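Vacuolar aminopeptidase 1 (Saccharomyces cerevisiae, PDB 5JGF) removes N-terminal amino acids, preferably neutral or hydrophobic ones, from peptides in the vacuole as a zinc aminopeptidase, and is the major cargo of the cytoplasm-to-vacuole targeting pathway. Local coordinates at the interface of chains A and B and the interface of chains A and C. Sequence-based numbering; all coordinates share one arbitrary frame. Chains: chain A/B/C, Vacuolar aminopeptidase 1.

Contact 1 joins chain A to chain B and contact 2 joins chain A to chain C. The centres of their C-alpha atoms lie about 42 Å apart. They have no residue in common, yet the same stretches of the protein recur. Residue 181, given by chain B in contact 1, is followed in sequence by A:Asp182 and A:Gln183 of contact 2. Likewise A:Leu358 of contact 1 lies a few positions after C:Glu355 of contact 2. Contact 2 belongs to a two-fold interface, whereas contact 1 belongs to one that is not an exact two-fold. Together they link each subunit to different neighbours in the dodecamer.

Contact 1: the interface of chains A and B. Residues chain A 358, 404, 407; chain B 100, 116-118, 181.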
loop_
_atom_site.group_PDB
_atom_site.type_symbol
_atom_site.label_atom_id
_atom_site.label_comp_id
_atom_site.label_asym_id
_atom_site.label_seq_id
_atom_site.Cartn_x
_atom_site.Cartn_y
_atom_site.Cartn_z
ATOM N N LEU A 358 34.055 7.986 -2.519
ATOM C CA LEU A 358 34.256 9.208 -3.293
ATOM C C LEU A 358 35.516 9.170 -4.151
ATOM O O LEU A 358 36.624 9.018 -3.637
ATOM C CB LEU A 358 34.315 10.405 -2.342
ATOM C CG LEU A 358 34.584 11.785 -2.946
ATOM C CD1 LEU A 358 33.455 12.170 -3.894
ATOM C CD2 LEU A 358 34.701 12.806 -1.815
ATOM N N GLN A 404 37.138 10.987 2.300
ATOM C CA GLN A 404 36.025 11.898 2.516
ATOM C C GLN A 404 34.810 11.190 1.934
ATOM O O GLN A 404 34.920 10.464 0.939
ATOM C CB GLN A 404 36.231 13.252 1.816
ATOM C CG GLN A 404 35.060 14.218 2.060
ATOM C CD GLN A 404 35.390 15.660 1.718
ATOM O OE1 GLN A 404 36.462 16.161 2.059
ATOM N NE2 GLN A 404 34.458 16.341 1.061
ATOM N N ASN A 407 28.928 13.232 -1.220
ATOM C CA ASN A 407 27.922 14.171 -0.729
ATOM C C ASN A 407 26.593 13.519 -0.375
ATOM O O ASN A 407 25.866 14.040 0.475
ATOM C CB ASN A 407 27.674 15.285 -1.752
ATOM C CG ASN A 407 28.905 16.124 -2.028
ATOM O OD1 ASN A 407 29.918 16.045 -1.322
ATOM N ND2 ASN A 407 28.812 16.954 -3.064
ATOM N N LYS B 100 36.153 20.313 -2.892
ATOM C CA LYS B 100 36.642 19.127 -2.204
ATOM C C LYS B 100 38.172 19.143 -2.156
ATOM O O LYS B 100 38.810 19.901 -2.887
ATOM C CB LYS B 100 36.138 17.864 -2.912
ATOM C CG LYS B 100 34.716 17.483 -2.515
ATOM C CD LYS B 100 34.149 16.384 -3.397
ATOM C CE LYS B 100 32.784 15.935 -2.885
ATOM N NZ LYS B 100 31.864 15.638 -4.019
ATOM N N VAL B 116 32.694 19.385 -5.465
ATOM C CA VAL B 116 32.451 20.195 -4.279
ATOM C C VAL B 116 31.607 19.449 -3.257
ATOM O O VAL B 116 31.098 18.361 -3.530
ATOM C CB VAL B 116 31.715 21.515 -4.636
ATOM C CG1 VAL B 116 32.553 22.340 -5.612
ATOM C CG2 VAL B 116 30.351 21.205 -5.242
ATOM N N ALA B 117 31.464 20.050 -2.081
ATOM C CA ALA B 117 30.676 19.472 -0.999
ATOM C C ALA B 117 29.902 20.587 -0.315
ATOM O O ALA B 117 30.346 21.733 -0.274
ATOM C CB ALA B 117 31.588 18.779 0.007
ATOM N N PRO B 118 28.723 20.268 0.238
ATOM C CA PRO B 118 27.942 21.307 0.906
ATOM C C PRO B 118 28.424 21.593 2.325
ATOM O O PRO B 118 28.850 20.686 3.039
ATOM C CB PRO B 118 26.533 20.724 0.897
ATOM C CG PRO B 118 26.805 19.258 1.140
ATOM C CD PRO B 118 28.014 18.973 0.250
ATOM N N GLU B 181 25.616 14.719 -4.802
ATOM C CA GLU B 181 26.907 14.238 -5.292
ATOM C C GLU B 181 26.922 14.100 -6.817
ATOM O O GLU B 181 27.892 14.483 -7.474
ATOM C CB GLU B 181 27.245 12.884 -4.654
ATOM C CG GLU B 181 28.518 12.212 -5.169
ATOM C CD GLU B 181 29.770 13.026 -4.901
ATOM O OE1 GLU B 181 29.814 13.729 -3.870
ATOM O OE2 GLU B 181 30.721 12.950 -5.713
#
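A:Asn407 reaches from a loop of chain A into a niche formed by B:Glu181, B:Lys100 and the strand 116-119 of chain B. This is a subunit interface of the tetrahedral dodecamer of an M18 family zinc aminopeptidase.

A:Asn407 donates hydrogen bonds to chain B from both its main chain and its side chain. Its backbone N donates to the carboxylate oxygen OE1 of B:Glu181 at 2.8 Å, in a nearly straight bond. The donor meets OE1 on the anti side, 30° out of the carboxylate plane. The side-chain amide ND2 of A:Asn407 donates to the backbone O of B:Val116 at 2.7 Å. That oxygen lies almost in the amide plane of A:Asn407, but the donor is somewhat tilted from the carbonyl plane. The asparagine is thus held at both ends. Its CG lies anti to the carbonyl carbon (chi1 -62°), which directs the amide towards the strand.

Charge pairing lies within chain B. The ammonium NZ of B:Lys100 forms a salt bridge with OE1 of B:Glu181 at 2.8 Å, on the syn side. OE1 therefore accepts from both chains, and the lysine is likely to steady the carboxylate that receives A:Asn407 N. Were B:Glu181 an alanine, A:Asn407 N would probably lose this acceptor and B:Lys100 NZ its charged mate, leaving the lysine a weak bond to B:Val116 O.

Apolar contacts lie beside the polar centre. The methyl CD2 of A:Leu358 rests on the CE methylene of B:Lys100 at 3.8 Å. The other methyl, CD1 of A:Leu358, lies 3.4 Å from OE2 of B:Glu181. The leucine's chi1 of 177° turns its branch towards chain B, and chi2 sets one methyl by each partner. B:Pro118 sets its CD against CG of A:Asn407 at 3.8 Å. The polar NE2 of A:Gln404 makes van der Waals approaches to CG of B:Lys100 and the methyl of B:Ala117.

Contact 2: the interface of chains A and C. Residues chain A 164, 166, 173, 178, 182-183; chain C 352-353, 355.
The ring of C:Phe353 carries A:Leu166 on one face, with CB over its centre, 3.8 Å from the centroid, in a CH-pi contact. The methyl CD2 of A:Leu166 continues this packing 3.8 Å from CD2 of C:Phe353. A:Gln183 crosses the phenylalanine at about a right angle. Its amide is turned 45° from the ring plane. NE2 of A:Gln183 comes 3.5 Å from CE2 of C:Phe353. The ring end also approaches A:Phe178, whose CD2 lies 4.1 Å from CZ of C:Phe353. The edge of the A:Phe178 ring has A:Pro173 O and A:Gln183 OE1 in its plane. C:Phe353 has CG anti to the carbonyl carbon (chi1 -59°), a turn that carries the ring in among these chain A residues.

Two waters link the chains beside the ring. Water 1 lies 3.1 Å from A:Gln183 NE2 and also meets the backbone O of C:Asn352 and the carboxylate OE1 of C:Glu355. Water 2 lies 2.8 Å from the side-chain amide ND2 of C:Asn352. On the chain A side it meets the backbone oxygens of A:Pro164 and A:Gln183.

The patch is part of a two-fold interface of the dodecamer, so its twin occurs with the chains exchanged. Each chain inserts its phenylalanine into the other, and this water-bridged contact is likely to help hold the two subunits together in the assembled aminopeptidase.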
loop_
_atom_site.group_PDB
_atom_site.type_symbol
_atom_site.label_atom_id
_atom_site.label_comp_id
_atom_site.label_asym_id
_atom_site.label_seq_id
_atom_site.Cartn_x
_atom_site.Cartn_y
_atom_site.Cartn_z
ATOM N N PRO A 164 24.699 -19.436 17.975
ATOM C CA PRO A 164 24.281 -20.279 16.852
ATOM C C PRO A 164 23.234 -19.760 15.880
ATOM O O PRO A 164 22.111 -19.442 16.268
ATOM C CB PRO A 164 23.817 -21.548 17.553
ATOM C CG PRO A 164 23.103 -20.988 18.740
ATOM C CD PRO A 164 24.051 -19.881 19.224
ATOM N N LEU A 166 20.468 -20.097 12.992
ATOM C CA LEU A 166 19.454 -21.125 12.783
ATOM C C LEU A 166 19.634 -21.640 11.360
ATOM O O LEU A 166 19.845 -20.852 10.442
ATOM C CB LEU A 166 18.043 -20.543 12.937
ATOM C CG LEU A 166 16.901 -21.535 12.669
ATOM C CD1 LEU A 166 16.929 -22.641 13.723
ATOM C CD2 LEU A 166 15.562 -20.816 12.704
ATOM N N PRO A 173 12.116 -17.908 9.597
ATOM C CA PRO A 173 12.688 -17.688 10.932
ATOM C C PRO A 173 14.217 -17.598 10.935
ATOM O O PRO A 173 14.812 -17.000 11.836
ATOM C CB PRO A 173 12.188 -18.895 11.724
ATOM C CG PRO A 173 10.871 -19.200 11.073
ATOM C CD PRO A 173 11.207 -19.068 9.604
ATOM N N PHE A 178 18.290 -10.281 13.317
ATOM C CA PHE A 178 17.842 -10.995 14.500
ATOM C C PHE A 178 17.749 -10.105 15.726
ATOM O O PHE A 178 18.505 -9.142 15.869
ATOM C CB PHE A 178 18.779 -12.172 14.770
ATOM C CG PHE A 178 18.879 -13.125 13.618
ATOM C CD1 PHE A 178 19.952 -13.059 12.734
ATOM C CD2 PHE A 178 17.869 -14.050 13.380
ATOM C CE1 PHE A 178 20.015 -13.902 11.625
ATOM C CE2 PHE A 178 17.923 -14.900 12.272
ATOM C CZ PHE A 178 18.999 -14.822 11.394
ATOM N N ASP A 182 16.452 -11.638 22.287
ATOM C CA ASP A 182 15.879 -12.979 22.255
ATOM C C ASP A 182 16.499 -13.998 21.321
ATOM O O ASP A 182 16.332 -15.199 21.528
ATOM C CB ASP A 182 14.383 -12.898 21.937
ATOM C CG ASP A 182 13.607 -12.132 22.981
ATOM O OD1 ASP A 182 13.942 -12.266 24.176
ATOM O OD2 ASP A 182 12.658 -11.411 22.612
ATOM N N GLN A 183 17.211 -13.545 20.297
ATOM C CA GLN A 183 17.768 -14.493 19.346
ATOM C C GLN A 183 19.284 -14.644 19.309
ATOM O O GLN A 183 19.792 -15.729 19.041
ATOM C CB GLN A 183 17.241 -14.160 17.948
ATOM C CG GLN A 183 15.710 -14.176 17.872
ATOM C CD GLN A 183 15.183 -13.908 16.472
ATOM O OE1 GLN A 183 15.529 -12.907 15.847
ATOM N NE2 GLN A 183 14.333 -14.802 15.979
ATOM N N ASN C 352 17.670 -20.746 21.101
ATOM C CA ASN C 352 17.296 -19.375 20.778
ATOM C C ASN C 352 16.144 -19.278 19.780
ATOM O O ASN C 352 15.636 -18.187 19.519
ATOM C CB ASN C 352 18.513 -18.607 20.259
ATOM C CG ASN C 352 19.627 -18.536 21.289
ATOM O OD1 ASN C 352 19.374 -18.652 22.485
ATOM N ND2 ASN C 352 20.857 -18.336 20.834
ATOM N N PHE C 353 15.742 -20.420 19.227
ATOM C CA PHE C 353 14.632 -20.468 18.275
ATOM C C PHE C 353 13.706 -21.627 18.653
ATOM O O PHE C 353 13.436 -22.505 17.839
ATOM C CB PHE C 353 15.152 -20.669 16.845
ATOM C CG PHE C 353 16.088 -19.586 16.376
ATOM C CD1 PHE C 353 17.448 -19.650 16.664
ATOM C CD2 PHE C 353 15.604 -18.493 15.664
ATOM C CE1 PHE C 353 18.315 -18.643 16.250
ATOM C CE2 PHE C 353 16.462 -17.478 15.244
ATOM C CZ PHE C 353 17.822 -17.554 15.538
ATOM N N GLU C 355 10.600 -21.809 18.851
ATOM C CA GLU C 355 9.391 -21.838 18.032
ATOM C C GLU C 355 9.466 -22.678 16.755
ATOM O O GLU C 355 8.434 -22.962 16.141
ATOM C CB GLU C 355 8.968 -20.404 17.670
ATOM C CG GLU C 355 9.899 -19.673 16.696
ATOM C CD GLU C 355 11.179 -19.137 17.342
ATOM O OE1 GLU C 355 12.015 -18.568 16.611
ATOM O OE2 GLU C 355 11.350 -19.274 18.569
HETATM O O HOH W 1 13.665 -16.973 18.030
HETATM O O HOH W 2 21.463 -17.669 18.137
#